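Mevalonate kinase, putative (Leishmania major, PDB 2HFS) probably phosphorylates (R)-mevalonate with ATP, giving (R)-5-phosphomevalonate and ADP in the mevalonate pathway to isoprenoids. Local coordinates at residues Tyr189-Gly194 / Lys317-Tyr322; Gly20-Phe25 / Ile291-Ala296; Ala39-Tyr44 / Gly104-Ser109; Ile182-Arg187 / Gly240-Leu245. All blocks are in the same frame, centred on the assembly; numbering follows the deposited sequence.

Contact 1: Tyr189-Gly194 / Lys317-Tyr322; sequences YLVVVG and KFIWRY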
# COMPACT_ATOMS: atom_id res chain seq x y z
N TYR A 189 7.37 -12.34 -6.93
CA TYR A 189 6.14 -12.70 -7.57
C TYR A 189 5.05 -12.86 -6.49
O TYR A 189 5.07 -13.83 -5.72
CB TYR A 189 6.33 -14.00 -8.37
CG TYR A 189 7.27 -13.88 -9.57
CD1 TYR A 189 8.59 -14.33 -9.49
CD2 TYR A 189 6.83 -13.33 -10.77
CE1 TYR A 189 9.46 -14.22 -10.58
CE2 TYR A 189 7.69 -13.23 -11.87
CZ TYR A 189 9.00 -13.67 -11.76
OH TYR A 189 9.85 -13.56 -12.85
N LEU A 190 4.13 -11.88 -6.42
CA LEU A 190 3.11 -11.82 -5.38
C LEU A 190 1.72 -12.19 -5.86
O LEU A 190 1.32 -11.82 -6.98
CB LEU A 190 3.08 -10.42 -4.74
CG LEU A 190 4.36 -9.88 -4.10
CD1 LEU A 190 4.15 -8.48 -3.49
CD2 LEU A 190 4.85 -10.83 -3.03
N VAL A 191 0.96 -12.89 -5.01
CA VAL A 191 -0.48 -13.01 -5.23
C VAL A 191 -1.10 -12.25 -4.05
O VAL A 191 -0.82 -12.56 -2.90
CB VAL A 191 -1.00 -14.48 -5.23
CG1 VAL A 191 -2.49 -14.49 -5.47
CG2 VAL A 191 -0.32 -15.30 -6.32
N VAL A 192 -1.88 -11.22 -4.34
CA VAL A 192 -2.54 -10.49 -3.27
C VAL A 192 -4.03 -10.76 -3.38
O VAL A 192 -4.58 -10.78 -4.49
CB VAL A 192 -2.24 -8.98 -3.32
CG1 VAL A 192 -2.94 -8.25 -2.14
CG2 VAL A 192 -0.73 -8.71 -3.32
N VAL A 193 -4.68 -10.98 -2.24
CA VAL A 193 -6.08 -11.44 -2.25
C VAL A 193 -6.95 -10.52 -1.40
O VAL A 193 -6.62 -10.23 -0.25
CB VAL A 193 -6.17 -12.89 -1.70
CG1 VAL A 193 -7.60 -13.38 -1.65
CG2 VAL A 193 -5.31 -13.85 -2.51
N GLY A 194 -8.06 -10.05 -1.96
CA GLY A 194 -8.97 -9.22 -1.20
C GLY A 194 -10.12 -10.03 -0.61
O GLY A 194 -10.72 -10.86 -1.32
N LYS A 317 -12.11 -13.38 -2.61
CA LYS A 317 -13.06 -12.58 -3.40
C LYS A 317 -12.43 -11.92 -4.64
O LYS A 317 -13.03 -11.86 -5.71
CB LYS A 317 -13.72 -11.53 -2.49
CG LYS A 317 -15.19 -11.23 -2.84
CD LYS A 317 -15.86 -10.27 -1.85
CE LYS A 317 -17.40 -10.29 -1.97
NZ LYS A 317 -18.08 -11.36 -1.14
N PHE A 318 -11.20 -11.46 -4.49
CA PHE A 318 -10.48 -10.75 -5.52
C PHE A 318 -9.08 -11.28 -5.49
O PHE A 318 -8.49 -11.39 -4.42
CB PHE A 318 -10.49 -9.24 -5.24
CG PHE A 318 -11.87 -8.66 -5.07
CD1 PHE A 318 -12.34 -8.28 -3.82
CD2 PHE A 318 -12.72 -8.52 -6.18
CE1 PHE A 318 -13.61 -7.76 -3.66
CE2 PHE A 318 -14.00 -7.99 -6.02
CZ PHE A 318 -14.44 -7.61 -4.76
N ILE A 319 -8.56 -11.65 -6.66
CA ILE A 319 -7.20 -12.19 -6.75
C ILE A 319 -6.41 -11.40 -7.77
O ILE A 319 -6.85 -11.21 -8.91
CB ILE A 319 -7.20 -13.70 -7.10
CG1 ILE A 319 -8.11 -14.49 -6.15
CG2 ILE A 319 -5.75 -14.24 -7.06
CD1 ILE A 319 -8.56 -15.90 -6.68
N TRP A 320 -5.24 -10.94 -7.35
CA TRP A 320 -4.40 -10.10 -8.17
C TRP A 320 -2.99 -10.68 -8.23
O TRP A 320 -2.51 -11.27 -7.26
CB TRP A 320 -4.37 -8.67 -7.62
CG TRP A 320 -5.75 -8.07 -7.44
CD1 TRP A 320 -6.70 -7.87 -8.43
CD2 TRP A 320 -6.34 -7.62 -6.21
NE1 TRP A 320 -7.83 -7.31 -7.88
CE2 TRP A 320 -7.65 -7.15 -6.52
CE3 TRP A 320 -5.91 -7.57 -4.88
CZ2 TRP A 320 -8.50 -6.62 -5.55
CZ3 TRP A 320 -6.76 -7.05 -3.91
CH2 TRP A 320 -8.04 -6.58 -4.25
N ARG A 321 -2.36 -10.55 -9.39
CA ARG A 321 -0.95 -10.88 -9.54
C ARG A 321 -0.22 -9.56 -9.52
O ARG A 321 -0.36 -8.75 -10.43
CB ARG A 321 -0.67 -11.59 -10.86
CG ARG A 321 -1.47 -12.85 -11.06
CD ARG A 321 -1.32 -13.45 -12.45
NE ARG A 321 -2.37 -14.42 -12.73
CZ ARG A 321 -2.15 -15.72 -12.87
NH1 ARG A 321 -0.92 -16.20 -12.75
NH2 ARG A 321 -3.16 -16.55 -13.14
N TYR A 322 0.56 -9.34 -8.48
CA TYR A 322 1.32 -8.11 -8.36
C TYR A 322 2.80 -8.49 -8.26
O TYR A 322 3.13 -9.63 -7.95
CB TYR A 322 0.86 -7.31 -7.14
CG TYR A 322 -0.50 -6.61 -7.30
CD1 TYR A 322 -1.30 -6.34 -6.18
CD2 TYR A 322 -0.97 -6.22 -8.55
CE1 TYR A 322 -2.56 -5.68 -6.32
CE2 TYR A 322 -2.21 -5.58 -8.71
CZ TYR A 322 -2.99 -5.29 -7.58
OH TYR A 322 -4.20 -4.64 -7.71
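Leu-190 to Gly-194 and Phe-318 to Tyr-322 are antiparallel neighbours, joining strand 318-324, an outermost strand, to strand 188-194 in the four-stranded antiparallel sheet of this GHMP kinase. The pairs Leu-190/Tyr-322, Val-192/Trp-320 and Gly-194/Phe-318 each form two backbone hydrogen bonds. The shortest runs from Gly-194 N to Phe-318 O (2.8 Å), and its return bond, Phe-318 N to Gly-194 O, stretches to 3.3 Å. There the ladder becomes irregular, because Lys-317 and Phe-318 both face Gly-194 in a classic beta bulge. One face, with Val-191, Val-193, Ile-319 and Arg-321, is largely aliphatic: Val-191 CG1 and Ile-319 CG2 meet at 3.6 Å, side by side and pointing the same way, while Leu-309 of helix 299-312 touches both Val-193 and Ile-319. Arg-321 makes a salt bridge to Asp-303. The other face carries the three aromatic rings beside Leu-190 and Val-192. Trp-320 CG sits beside its backbone N (chi1 -54°); the indole crosses Val-192 obliquely, and its CZ3 comes 3.8 Å from Gly-194 N. Phe-318 CB lies over one indole face near the rim and Tyr-322 OH over the opposite one; that hydroxyl is also hydrogen-bonded to Val-107 N. The Tyr-322 side chain crosses Val-192 at about a right angle, its CD1 3.8 Å from Val-192 CG2.

Contact 2: Gly20-Phe25 / Ile291-Ala296; sequences GKVILF and IAVALA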
# COMPACT_ATOMS: atom_id res chain seq x y z
N GLY A 20 1.17 1.02 -5.98
CA GLY A 20 0.47 0.34 -4.89
C GLY A 20 1.42 -0.12 -3.80
O GLY A 20 2.63 0.02 -3.94
N LYS A 21 0.86 -0.68 -2.72
CA LYS A 21 1.62 -1.02 -1.52
C LYS A 21 1.10 -2.27 -0.84
O LYS A 21 -0.11 -2.43 -0.67
CB LYS A 21 1.53 0.13 -0.49
CG LYS A 21 2.17 -0.21 0.86
CD LYS A 21 1.27 0.12 2.06
CE LYS A 21 -0.10 -0.58 2.02
NZ LYS A 21 -0.86 -0.39 3.28
N VAL A 22 2.01 -3.14 -0.41
CA VAL A 22 1.65 -4.21 0.53
C VAL A 22 2.64 -4.21 1.70
O VAL A 22 3.80 -3.88 1.53
CB VAL A 22 1.60 -5.65 -0.12
CG1 VAL A 22 0.75 -5.65 -1.39
CG2 VAL A 22 2.98 -6.19 -0.41
N ILE A 23 2.18 -4.58 2.88
CA ILE A 23 3.10 -4.76 3.99
C ILE A 23 3.55 -6.22 4.04
O ILE A 23 2.73 -7.13 4.23
CB ILE A 23 2.46 -4.32 5.32
CG1 ILE A 23 2.02 -2.87 5.24
CG2 ILE A 23 3.47 -4.48 6.44
CD1 ILE A 23 0.93 -2.51 6.20
N LEU A 24 4.85 -6.43 3.83
CA LEU A 24 5.40 -7.78 3.86
C LEU A 24 5.61 -8.25 5.28
O LEU A 24 5.25 -9.38 5.62
CB LEU A 24 6.70 -7.86 3.06
CG LEU A 24 6.56 -7.72 1.55
CD1 LEU A 24 7.90 -8.06 0.94
CD2 LEU A 24 5.46 -8.63 1.00
N PHE A 25 6.18 -7.38 6.11
CA PHE A 25 6.38 -7.66 7.53
C PHE A 25 6.03 -6.50 8.43
O PHE A 25 6.33 -5.36 8.12
CB PHE A 25 7.84 -8.01 7.82
CG PHE A 25 8.27 -9.33 7.21
CD1 PHE A 25 8.21 -10.50 7.97
CD2 PHE A 25 8.74 -9.40 5.91
CE1 PHE A 25 8.59 -11.71 7.44
CE2 PHE A 25 9.13 -10.62 5.36
CZ PHE A 25 9.05 -11.78 6.13
N ILE A 291 -6.65 -7.39 2.94
CA ILE A 291 -5.89 -8.22 2.01
C ILE A 291 -4.93 -9.19 2.71
O ILE A 291 -4.51 -8.95 3.87
CB ILE A 291 -5.05 -7.36 0.98
CG1 ILE A 291 -4.12 -6.35 1.68
CG2 ILE A 291 -5.98 -6.67 -0.03
CD1 ILE A 291 -2.86 -5.99 0.85
N ALA A 292 -4.61 -10.26 1.98
CA ALA A 292 -3.51 -11.14 2.31
C ALA A 292 -2.55 -11.11 1.14
O ALA A 292 -2.91 -10.72 0.03
CB ALA A 292 -3.99 -12.57 2.55
N VAL A 293 -1.31 -11.53 1.41
CA VAL A 293 -0.26 -11.57 0.40
C VAL A 293 0.43 -12.93 0.44
O VAL A 293 0.70 -13.46 1.52
CB VAL A 293 0.76 -10.42 0.60
CG1 VAL A 293 1.40 -10.44 2.01
CG2 VAL A 293 1.81 -10.48 -0.46
N ALA A 294 0.68 -13.51 -0.73
CA ALA A 294 1.41 -14.78 -0.83
C ALA A 294 2.65 -14.53 -1.67
O ALA A 294 2.61 -13.73 -2.63
CB ALA A 294 0.53 -15.84 -1.47
N LEU A 295 3.76 -15.19 -1.33
CA LEU A 295 4.98 -15.13 -2.15
C LEU A 295 5.11 -16.40 -2.98
O LEU A 295 5.07 -17.51 -2.45
CB LEU A 295 6.22 -14.96 -1.28
CG LEU A 295 7.59 -14.92 -1.97
CD1 LEU A 295 7.80 -13.63 -2.82
CD2 LEU A 295 8.68 -15.06 -0.94
N ALA A 296 5.28 -16.23 -4.29
CA ALA A 296 5.45 -17.36 -5.21
C ALA A 296 6.92 -17.46 -5.61
O ALA A 296 7.64 -16.47 -5.58
CB ALA A 296 4.57 -17.18 -6.45
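Val-22 and Leu-24 pack on Ile-291 and Val-293 where strand 17-25 of the six-stranded mixed sheet passes across strand 291-296 of the four-stranded antiparallel sheet of this GHMP kinase. The segments cross at 69° with their axes 8.1 Å apart, and no hydrogen bond spans the gap; branched aliphatic side chains fill it. Val-293 is the main bump on its side. Its CG2 enters the hollow lined by Val-22 and Leu-24, 4.3 Å from Leu-24 CD2 and 4.4 Å from Val-22 CG2. The other branch, Val-293 CG1, rests 4.2 Å from Ile-23 O. In return, Val-22 projects between Ile-291 and Val-293, using one methyl for each: CG2 meets Val-293, while CG1 touches Ile-291 CD1 at 4.3 Å. An extended chi2 of 152° carries that CD1 outward from the Ile-291 backbone. The methyls fit as rounded surfaces, without tight interlock. Leu-24 begins a classic beta bulge with Phe-25 opposite Ile-37. Around the contact, Ala-39 of strand 36-52 touches Val-22 and Leu-24, Ser-284 of strand 280-284 touches Val-22, Ile-291 and Val-293, Val-192 of strand 188-194 packs on Val-22 and Ile-291, and helix 242-258 receives the Phe-25 ring.

Contact 3: Ala39-Tyr44 / Gly104-Ser109; sequences AGISEY and GPLVPS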
# COMPACT_ATOMS: atom_id res chain seq x y z
N ALA A 39 6.33 -2.98 0.77
CA ALA A 39 6.69 -3.20 -0.61
C ALA A 39 5.85 -2.30 -1.49
O ALA A 39 4.61 -2.41 -1.49
CB ALA A 39 6.51 -4.65 -0.96
N GLY A 40 6.51 -1.40 -2.20
CA GLY A 40 5.85 -0.61 -3.24
C GLY A 40 5.88 -1.40 -4.53
O GLY A 40 6.95 -1.64 -5.11
N ILE A 41 4.69 -1.79 -5.01
CA ILE A 41 4.59 -2.74 -6.12
C ILE A 41 4.68 -2.04 -7.49
O ILE A 41 4.58 -0.80 -7.56
CB ILE A 41 3.32 -3.59 -5.97
CG1 ILE A 41 2.04 -2.73 -5.93
CG2 ILE A 41 3.38 -4.47 -4.67
CD1 ILE A 41 0.77 -3.56 -6.24
N SER A 42 4.87 -2.80 -8.56
CA SER A 42 5.06 -2.19 -9.89
C SER A 42 3.78 -1.56 -10.38
O SER A 42 3.81 -0.59 -11.13
CB SER A 42 5.44 -3.26 -10.94
OG SER A 42 6.68 -3.85 -10.66
N GLU A 43 2.68 -2.18 -9.98
CA GLU A 43 1.33 -1.84 -10.44
C GLU A 43 0.94 -0.50 -9.85
O GLU A 43 1.22 -0.23 -8.69
CB GLU A 43 0.36 -2.94 -10.01
CG GLU A 43 0.51 -4.23 -10.84
CD GLU A 43 1.70 -5.14 -10.50
OE1 GLU A 43 2.36 -5.00 -9.45
OE2 GLU A 43 1.96 -6.05 -11.30
N TYR A 44 0.31 0.35 -10.65
CA TYR A 44 0.28 1.78 -10.33
C TYR A 44 -1.02 2.40 -10.72
O TYR A 44 -1.81 1.83 -11.49
CB TYR A 44 1.43 2.49 -11.05
CG TYR A 44 1.35 2.35 -12.54
CD1 TYR A 44 0.69 3.31 -13.32
CD2 TYR A 44 1.92 1.25 -13.19
CE1 TYR A 44 0.59 3.18 -14.69
CE2 TYR A 44 1.83 1.11 -14.58
CZ TYR A 44 1.16 2.07 -15.32
OH TYR A 44 1.08 1.95 -16.67
N GLY A 104 -4.33 3.62 -14.94
CA GLY A 104 -3.28 2.69 -14.45
C GLY A 104 -3.88 1.36 -14.02
O GLY A 104 -5.08 1.29 -13.76
N PRO A 105 -3.08 0.29 -13.96
CA PRO A 105 -3.62 -1.07 -13.75
C PRO A 105 -3.87 -1.45 -12.31
O PRO A 105 -4.51 -2.46 -12.06
CB PRO A 105 -2.54 -1.97 -14.36
CG PRO A 105 -1.30 -1.25 -14.09
CD PRO A 105 -1.61 0.26 -14.13
N LEU A 106 -3.37 -0.66 -11.35
CA LEU A 106 -3.65 -0.93 -9.92
C LEU A 106 -5.15 -1.00 -9.63
O LEU A 106 -5.90 -0.16 -10.08
CB LEU A 106 -3.02 0.13 -9.03
CG LEU A 106 -3.05 -0.10 -7.50
CD1 LEU A 106 -2.27 -1.34 -7.16
CD2 LEU A 106 -2.47 1.12 -6.76
N VAL A 107 -5.56 -2.00 -8.85
CA VAL A 107 -6.97 -2.16 -8.46
C VAL A 107 -7.23 -1.58 -7.05
O VAL A 107 -6.89 -2.21 -6.06
CB VAL A 107 -7.39 -3.68 -8.49
CG1 VAL A 107 -8.83 -3.91 -7.89
CG2 VAL A 107 -7.27 -4.24 -9.90
N PRO A 108 -7.83 -0.39 -6.95
CA PRO A 108 -8.16 0.15 -5.64
C PRO A 108 -9.08 -0.78 -4.88
O PRO A 108 -10.08 -1.26 -5.43
CB PRO A 108 -8.86 1.47 -5.96
CG PRO A 108 -8.30 1.87 -7.28
CD PRO A 108 -8.25 0.52 -8.03
N SER A 109 -8.68 -1.05 -3.64
CA SER A 109 -9.35 -1.95 -2.71
C SER A 109 -8.69 -1.67 -1.37
O SER A 109 -7.53 -1.27 -1.34
CB SER A 109 -9.12 -3.41 -3.12
OG SER A 109 -9.88 -4.31 -2.34
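Tyr-44 and Pro-105 make the tight part of this contact. Pro-105 CD stands over the centre of the Tyr-44 ring, 3.5 Å from the centroid and 10° off the ring normal, a CH-pi contact. Tyr-44 CG lies between its own backbone N and carbonyl carbon (chi1 59°), on the carbonyl side of the residue; ring and carbonyl both meet the proline, with Tyr-44 O 3.1 Å from Pro-105 CD. That oxygen also accepts a hydrogen bond from Leu-106 N at 2.9 Å, nearly straight at the hydrogen (161°) but with the donor above the carbonyl plane. Gly-104 CA adds a C-H...O contact to the same atom. The segment 104-109 is the irregular lead-in to helix 114-130; in GHMP kinases the serine- and glycine-rich loop that begins at the end of this segment characteristically binds the phosphates of ATP, and the sequence here is consistent with that role. Farther from the tyrosine carbonyl the contact thins to methyl packing. Leu-106 crosses Ile-41 at about a right angle, CD1 to CD1 at 3.9 Å, and the same Leu-106 methyl reaches Glu-43 CB only at 4.2 Å. The Glu-43 carboxylate turns elsewhere, its OE1 accepting from Thr-323 N. Pro-105 is on the solvent side. Tyr-44 OH is hydrogen-bonded to Lys-15 NZ; Tyr-44 N, in contrast, is buried and has no hydrogen-bond partner in the model.

Contact 4: Ile182-Arg187 / Gly240-Leu245; sequences IAFQQR and GDLQRL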
# COMPACT_ATOMS: atom_id res chain seq x y z
N ILE A 182 15.47 -0.63 0.73
CA ILE A 182 16.10 -1.91 0.94
C ILE A 182 16.57 -2.42 -0.41
O ILE A 182 15.76 -2.68 -1.31
CB ILE A 182 15.12 -2.92 1.60
CG1 ILE A 182 14.73 -2.46 3.01
CG2 ILE A 182 15.71 -4.33 1.63
CD1 ILE A 182 13.56 -3.23 3.62
N ALA A 183 17.88 -2.57 -0.56
CA ALA A 183 18.46 -3.16 -1.76
C ALA A 183 18.11 -4.65 -1.89
O ALA A 183 18.21 -5.41 -0.93
CB ALA A 183 19.99 -2.95 -1.79
N PHE A 184 17.67 -5.05 -3.09
CA PHE A 184 17.26 -6.43 -3.36
C PHE A 184 17.44 -6.76 -4.85
O PHE A 184 17.09 -5.94 -5.71
CB PHE A 184 15.82 -6.70 -2.91
CG PHE A 184 15.46 -8.15 -2.84
CD1 PHE A 184 14.49 -8.68 -3.67
CD2 PHE A 184 16.13 -9.01 -1.96
CE1 PHE A 184 14.17 -10.05 -3.61
CE2 PHE A 184 15.82 -10.38 -1.91
CZ PHE A 184 14.84 -10.89 -2.73
N GLN A 185 17.96 -7.94 -5.15
CA GLN A 185 18.39 -8.27 -6.53
C GLN A 185 17.51 -9.30 -7.26
O GLN A 185 17.90 -9.81 -8.32
CB GLN A 185 19.85 -8.75 -6.54
CG GLN A 185 20.88 -7.70 -6.16
CD GLN A 185 22.22 -8.31 -5.83
OE1 GLN A 185 22.37 -8.94 -4.78
NE2 GLN A 185 23.19 -8.13 -6.72
N GLN A 186 16.35 -9.60 -6.68
CA GLN A 186 15.42 -10.59 -7.21
C GLN A 186 14.00 -10.05 -7.34
O GLN A 186 13.56 -9.27 -6.50
CB GLN A 186 15.40 -11.81 -6.28
CG GLN A 186 16.33 -12.94 -6.68
CD GLN A 186 16.16 -14.12 -5.77
OE1 GLN A 186 15.56 -15.14 -6.15
NE2 GLN A 186 16.65 -13.99 -4.55
N ARG A 187 13.27 -10.46 -8.38
CA ARG A 187 11.84 -10.15 -8.50
C ARG A 187 11.04 -10.91 -7.43
O ARG A 187 11.33 -12.08 -7.15
CB ARG A 187 11.34 -10.55 -9.88
CG ARG A 187 10.17 -9.76 -10.44
CD ARG A 187 9.72 -10.25 -11.81
NE ARG A 187 10.69 -9.97 -12.88
CZ ARG A 187 10.61 -10.42 -14.13
NH1 ARG A 187 9.60 -11.20 -14.52
NH2 ARG A 187 11.55 -10.09 -15.01
N GLY A 240 19.07 -12.94 -0.76
CA GLY A 240 18.23 -13.33 -1.89
C GLY A 240 17.66 -14.72 -1.69
O GLY A 240 17.44 -15.47 -2.65
N ASP A 241 17.42 -15.05 -0.43
CA ASP A 241 16.84 -16.33 -0.05
C ASP A 241 15.31 -16.25 0.10
O ASP A 241 14.79 -15.93 1.17
CB ASP A 241 17.49 -16.78 1.26
CG ASP A 241 17.19 -18.24 1.59
OD1 ASP A 241 16.31 -18.86 0.94
OD2 ASP A 241 17.80 -18.83 2.51
N LEU A 242 14.61 -16.57 -0.98
CA LEU A 242 13.15 -16.43 -1.00
C LEU A 242 12.38 -17.51 -0.25
O LEU A 242 11.32 -17.23 0.33
CB LEU A 242 12.63 -16.28 -2.44
CG LEU A 242 13.08 -15.01 -3.19
CD1 LEU A 242 12.30 -14.85 -4.50
CD2 LEU A 242 12.96 -13.74 -2.35
N GLN A 243 12.89 -18.74 -0.24
CA GLN A 243 12.25 -19.80 0.54
C GLN A 243 12.20 -19.43 2.03
O GLN A 243 11.19 -19.61 2.69
CB GLN A 243 12.96 -21.13 0.32
CG GLN A 243 12.24 -22.32 0.91
CD GLN A 243 13.04 -23.59 0.73
OE1 GLN A 243 13.34 -23.99 -0.41
NE2 GLN A 243 13.40 -24.24 1.84
N ARG A 244 13.31 -18.92 2.54
CA ARG A 244 13.39 -18.53 3.93
C ARG A 244 12.54 -17.30 4.18
O ARG A 244 11.88 -17.19 5.23
CB ARG A 244 14.83 -18.22 4.32
CG ARG A 244 14.95 -17.67 5.72
CD ARG A 244 16.29 -17.88 6.36
NE ARG A 244 16.59 -16.79 7.30
CZ ARG A 244 17.48 -15.83 7.07
NH1 ARG A 244 18.19 -15.81 5.93
NH2 ARG A 244 17.68 -14.90 7.98
N LEU A 245 12.56 -16.36 3.24
CA LEU A 245 11.72 -15.19 3.35
C LEU A 245 10.26 -15.62 3.52
O LEU A 245 9.55 -15.07 4.36
CB LEU A 245 11.88 -14.28 2.13
CG LEU A 245 11.13 -12.94 2.27
CD1 LEU A 245 11.82 -12.01 3.25
CD2 LEU A 245 10.93 -12.25 0.92
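Phe-184, Gln-186 and Leu-242 join the loop ahead of strand 188-194 to the joint between two helices at the protein surface. The apolar part is a close approach of Leu-242 CD2 to Phe-184 CZ, 3.4 Å apart, with the methyl at the ring edge and near its plane. Phe-184 CG is anti to the backbone N (chi1 -165°), and the ring's CE2 lies 3.8 Å from Gly-240 CA. Leu-237 of helix 216-239 and Leu-167 of strand 166-172 also touch this side chain. The polar part is the Gln-186 amide, carried on a chain extended beyond CG: NE2 donates to Gly-240 O. At 2.5 Å this hydrogen bond is too short to be ordinary, and its exact geometry is doubtful. The amide meets Leu-242 tip to tip, OE1 standing 3.7 Å from CD1. Within the joint itself, Leu-245 N bonds to Asp-241 O, and Asp-241 OD1 accepts a weak bond from Arg-244 N at 3.4 Å. Gly-240, with positive phi, is the C-prime residue of a Schellman motif ending helix 216-239, and Asp-241 is at once the N-cap of helix 242-258: one helix closes and the next opens on adjacent residues.

Overall arrangement
Contacts 1 and 2, their centres 8 Å apart, both reach the four-stranded sheet, where strands 188-194 and 291-296 are neighbours and Val-191 O is probably hydrogen-bonded to Ala-294 N at 2.8 Å. Contact 3 joins contact 2 through the pairing of strands 17-25 and 36-52, as in Val-22 O to Ala-39 N (2.8 Å). It also meets contact 1, about 11 Å away between centres: a probable hydrogen bond of 3.2 Å between Tyr-322 OH and Val-107 N ties the lead-in to the probable ATP-phosphate loop to the four-stranded sheet. Contact 4 is peripheral, about 20 Å from contact 3 between centres, but Leu-245 packs on Phe-25, and Leu-188 alone separates segment 182-187 from 189-194.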